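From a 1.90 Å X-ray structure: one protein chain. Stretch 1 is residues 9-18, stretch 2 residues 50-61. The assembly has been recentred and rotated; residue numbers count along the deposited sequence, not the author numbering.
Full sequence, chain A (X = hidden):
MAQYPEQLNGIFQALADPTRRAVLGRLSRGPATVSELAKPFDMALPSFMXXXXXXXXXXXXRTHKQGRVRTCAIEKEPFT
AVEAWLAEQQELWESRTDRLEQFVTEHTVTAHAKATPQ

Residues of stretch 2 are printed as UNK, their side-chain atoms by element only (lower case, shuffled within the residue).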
# COMPACT_ATOMS: atom_id res chain seq x y z
N ASN A 9 -3.55 -6.39 3.99
CA ASN A 9 -4.49 -6.03 2.93
C ASN A 9 -5.17 -4.70 3.17
O ASN A 9 -5.14 -3.81 2.30
CB ASN A 9 -5.55 -7.12 2.79
CG ASN A 9 -4.97 -8.47 2.39
OD1 ASN A 9 -3.85 -8.57 1.86
ND2 ASN A 9 -5.74 -9.52 2.66
N GLY A 10 -5.78 -4.54 4.35
CA GLY A 10 -6.52 -3.32 4.64
C GLY A 10 -5.62 -2.10 4.84
O GLY A 10 -6.00 -0.99 4.53
N ILE A 11 -4.45 -2.32 5.41
CA ILE A 11 -3.46 -1.25 5.61
C ILE A 11 -3.06 -0.65 4.26
O ILE A 11 -3.07 0.56 4.08
CB ILE A 11 -2.25 -1.78 6.42
CG1 ILE A 11 -2.63 -1.86 7.92
CG2 ILE A 11 -0.99 -0.91 6.22
CD1 ILE A 11 -1.59 -2.61 8.72
N PHE A 12 -2.72 -1.50 3.31
CA PHE A 12 -2.37 -1.01 1.99
C PHE A 12 -3.58 -0.47 1.21
O PHE A 12 -3.45 0.54 0.54
CB PHE A 12 -1.64 -2.08 1.20
CG PHE A 12 -0.23 -2.30 1.63
CD1 PHE A 12 0.69 -1.26 1.59
CD2 PHE A 12 0.19 -3.56 2.01
CE1 PHE A 12 2.01 -1.49 1.98
CE2 PHE A 12 1.52 -3.80 2.38
CZ PHE A 12 2.42 -2.76 2.37
N GLN A 13 -4.75 -1.10 1.32
CA GLN A 13 -5.95 -0.56 0.66
C GLN A 13 -6.27 0.87 1.11
O GLN A 13 -6.74 1.71 0.31
CB GLN A 13 -7.16 -1.48 0.90
CG GLN A 13 -8.40 -1.07 0.12
CD GLN A 13 -8.25 -1.22 -1.37
OE1 GLN A 13 -8.16 -2.33 -1.88
NE2 GLN A 13 -8.22 -0.10 -2.09
N ALA A 14 -6.02 1.15 2.39
CA ALA A 14 -6.27 2.46 2.94
C ALA A 14 -5.42 3.50 2.23
O ALA A 14 -5.90 4.59 1.92
CB ALA A 14 -6.04 2.49 4.44
N LEU A 15 -4.16 3.16 1.96
CA LEU A 15 -3.23 4.07 1.28
C LEU A 15 -3.46 4.24 -0.23
O LEU A 15 -2.86 5.12 -0.86
CB LEU A 15 -1.77 3.60 1.52
CG LEU A 15 -1.27 3.61 2.95
CD1 LEU A 15 0.23 3.23 3.04
CD2 LEU A 15 -1.53 4.96 3.63
N ALA A 16 -4.33 3.41 -0.82
CA ALA A 16 -4.59 3.48 -2.26
C ALA A 16 -5.40 4.72 -2.68
O ALA A 16 -5.45 5.06 -3.85
CB ALA A 16 -5.28 2.19 -2.72
N ASP A 17 -6.04 5.38 -1.72
CA ASP A 17 -6.88 6.56 -1.98
C ASP A 17 -6.16 7.87 -1.65
O ASP A 17 -5.57 8.01 -0.55
CB ASP A 17 -8.19 6.45 -1.19
CG ASP A 17 -9.13 7.60 -1.45
OD1 ASP A 17 -9.89 7.53 -2.44
OD2 ASP A 17 -9.14 8.58 -0.68
N PRO A 18 -6.20 8.83 -2.58
CA PRO A 18 -5.49 10.08 -2.36
C PRO A 18 -6.07 10.97 -1.24
O PRO A 18 -5.31 11.71 -0.59
CB PRO A 18 -5.60 10.80 -3.74
CG PRO A 18 -6.86 10.25 -4.34
CD PRO A 18 -6.91 8.81 -3.88
N UNK A 50 -16.84 7.94 4.89
CA UNK A 50 -16.39 6.63 4.40
C UNK A 50 -14.87 6.50 4.48
O UNK A 50 -14.34 5.46 4.88
n UNK A 50 -20.02 5.96 -0.36
c UNK A 50 -19.11 6.18 1.86
c UNK A 50 -18.80 5.68 0.49
c UNK A 50 -18.19 5.65 2.93
c UNK A 50 -16.89 6.39 2.98
N UNK A 51 -14.17 7.57 4.13
CA UNK A 51 -12.70 7.58 4.25
C UNK A 51 -12.21 7.56 5.70
O UNK A 51 -11.31 6.81 6.06
c UNK A 51 -12.28 7.80 0.01
c UNK A 51 -12.34 8.69 2.02
n UNK A 51 -11.95 7.60 1.27
c UNK A 51 -12.94 9.54 1.16
c UNK A 51 -12.11 8.76 3.49
n UNK A 51 -12.88 8.97 -0.09
N UNK A 52 -12.81 8.39 6.53
CA UNK A 52 -12.48 8.39 7.95
C UNK A 52 -12.69 6.98 8.57
O UNK A 52 -11.84 6.44 9.27
c UNK A 52 -13.33 9.46 8.68
c UNK A 52 -12.91 10.88 8.23
c UNK A 52 -11.45 11.26 8.58
c UNK A 52 -13.21 9.31 10.21
N UNK A 53 -13.85 6.39 8.28
CA UNK A 53 -14.18 5.07 8.82
C UNK A 53 -13.20 4.00 8.33
O UNK A 53 -12.80 3.11 9.08
c UNK A 53 -15.62 4.69 8.47
n UNK A 53 -17.83 6.54 10.75
c UNK A 53 -16.68 5.81 10.56
c UNK A 53 -18.47 6.64 9.59
n UNK A 53 -17.77 6.00 8.67
c UNK A 53 -16.64 5.46 9.25
N UNK A 54 -12.83 4.09 7.06
CA UNK A 54 -11.90 3.12 6.49
C UNK A 54 -10.55 3.25 7.19
O UNK A 54 -9.93 2.24 7.55
c UNK A 54 -9.95 -0.16 3.17
c UNK A 54 -11.93 1.17 3.62
c UNK A 54 -11.33 0.05 3.03
c UNK A 54 -11.15 2.10 4.30
c UNK A 54 -9.79 1.86 4.41
c UNK A 54 -11.79 3.28 4.97
c UNK A 54 -9.19 0.73 3.83
N UNK A 55 -10.10 4.50 7.39
CA UNK A 55 -8.84 4.79 8.12
C UNK A 55 -8.87 4.22 9.55
O UNK A 55 -7.88 3.64 10.03
c UNK A 55 -7.74 8.43 6.95
c UNK A 55 -8.55 6.31 8.16
c UNK A 55 -7.98 6.89 6.84
c UNK A 55 -6.68 6.15 6.43
N UNK A 56 -10.00 4.37 10.23
CA UNK A 56 -10.09 3.86 11.59
C UNK A 56 -10.12 2.32 11.58
O UNK A 56 -9.39 1.68 12.33
o UNK A 56 -11.64 4.98 16.07
c UNK A 56 -11.27 4.46 12.36
c UNK A 56 -11.97 4.99 14.84
o UNK A 56 -12.96 5.62 14.38
c UNK A 56 -11.11 4.13 13.89
N UNK A 57 -10.95 1.74 10.72
CA UNK A 57 -11.08 0.28 10.66
C UNK A 57 -9.78 -0.41 10.31
O UNK A 57 -9.49 -1.46 10.83
o UNK A 57 -14.50 0.21 9.39
c UNK A 57 -12.18 -0.14 9.68
c UNK A 57 -13.57 0.15 10.22
o UNK A 57 -13.73 0.33 11.44
N UNK A 58 -9.00 0.19 9.41
CA UNK A 58 -7.71 -0.37 9.04
C UNK A 58 -6.57 -0.05 10.04
O UNK A 58 -5.43 -0.52 9.85
c UNK A 58 -7.36 0.05 7.61
o UNK A 58 -7.30 1.47 7.50
N UNK A 59 -6.85 0.71 11.09
CA UNK A 59 -5.86 0.97 12.16
C UNK A 59 -4.98 2.20 11.99
O UNK A 59 -4.10 2.44 12.80
N UNK A 60 -5.18 2.96 10.90
CA UNK A 60 -4.34 4.15 10.61
C UNK A 60 -4.63 5.34 11.53
O UNK A 60 -3.75 6.16 11.78
c UNK A 60 -0.64 2.77 6.53
c UNK A 60 -2.30 3.89 7.96
c UNK A 60 -3.71 3.80 8.17
c UNK A 60 -1.29 4.70 8.50
c UNK A 60 -4.52 4.60 9.13
n UNK A 60 -3.10 2.28 6.62
c UNK A 60 -1.95 2.93 6.99
c UNK A 60 0.32 3.57 7.08
c UNK A 60 0.01 4.54 8.03
c UNK A 60 -4.16 2.80 7.36
N UNK A 61 -5.87 5.47 12.00
CA UNK A 61 -6.25 6.57 12.90
C UNK A 61 -7.13 6.04 14.04
O UNK A 61 -7.68 4.95 13.95
c UNK A 61 -9.30 8.47 11.14
c UNK A 61 -6.99 7.77 12.19
c UNK A 61 -6.17 8.30 10.99
c UNK A 61 -8.44 7.38 11.83

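Position 50 carries four carbons in a row ending in a nitrogen and is out of reach of stretch 1: K50. Position 51 has one carbon, then a five-membered ring of three carbons and two nitrogens. Its CA-to-CB bond points sideways, yet the ring end comes nearer, and D17 OD2 lies over one ring face, 3.3 Å from the ring carbon between the two nitrogens. This is H51, and that carbon is CE1. At position 52, four carbons fork at the first, one arm being two carbons long; this is I52, out of reach. Position 53 repeats the one-carbon, two-nitrogen-ring pattern and is H53, also out of reach and exposed.

Position 54 shows one carbon and a ring of six. Its CA-to-CB bond points toward stretch 1, and the ring meets three residues: the ring carbon farthest from CB lies 3.5 Å from Q13 CG, and a neighbouring ring carbon lies 3.7 Å from A14 CB and 3.7 Å from G10 O, which sits at the ring edge. The residue is F54, and the two carbons are CZ and CE2. Position 55 has four carbons forked at the second, and one terminal carbon comes within 4.2 Å of A14 CB; this is L55, the carbon CD2. Position 56, three carbons with two oxygens on the third, is E56, and position 57, two carbons with two oxygens on the second, is D57; neither reaches stretch 1.

Position 58 holds one carbon and one oxygen. Its CB is 3.5 Å from G10 O, and the oxygen is 3.5 Å from A14 CB: S58. The hydroxyl donates to F54 O at 2.7 Å from S58 OG, a bond back to the helix that precedes it. Position 59 has no side chain and a phi of 91°, so it is G59; a CB there would jam against the preceding carbonyl oxygen. The positive phi belongs to a Schellman motif that ends the helix.

Position 60 has one carbon, then fused five- and six-membered rings holding eight carbons and one nitrogen. The ring nitrogen lies 3.1 Å from I11 O, and L15 CD2 sits over the six-membered ring, 4.1 Å from its centroid and 25° off the normal, a CH-pi contact. This is W60, whose NE1 donates to I11 O with an N-H...O angle of 160°. Position 61, four carbons forked at the first with one two-carbon arm, is I61, a strand residue out of reach.

The helices run at 149°, closer to antiparallel than parallel, with axes 9.6 Å apart. The backbones come close where G10 faces S58: G10 CA and S58 CA are 5.4 Å apart, and G10 O lies 3.5 Å from S58 CB. A14 CB packs against F54, L55, S58 and W60, while the indole hydrogen bond adds a directional tie to this largely apolar contact.

Stretch 2 (50-61) KHIHFLEDSGWI
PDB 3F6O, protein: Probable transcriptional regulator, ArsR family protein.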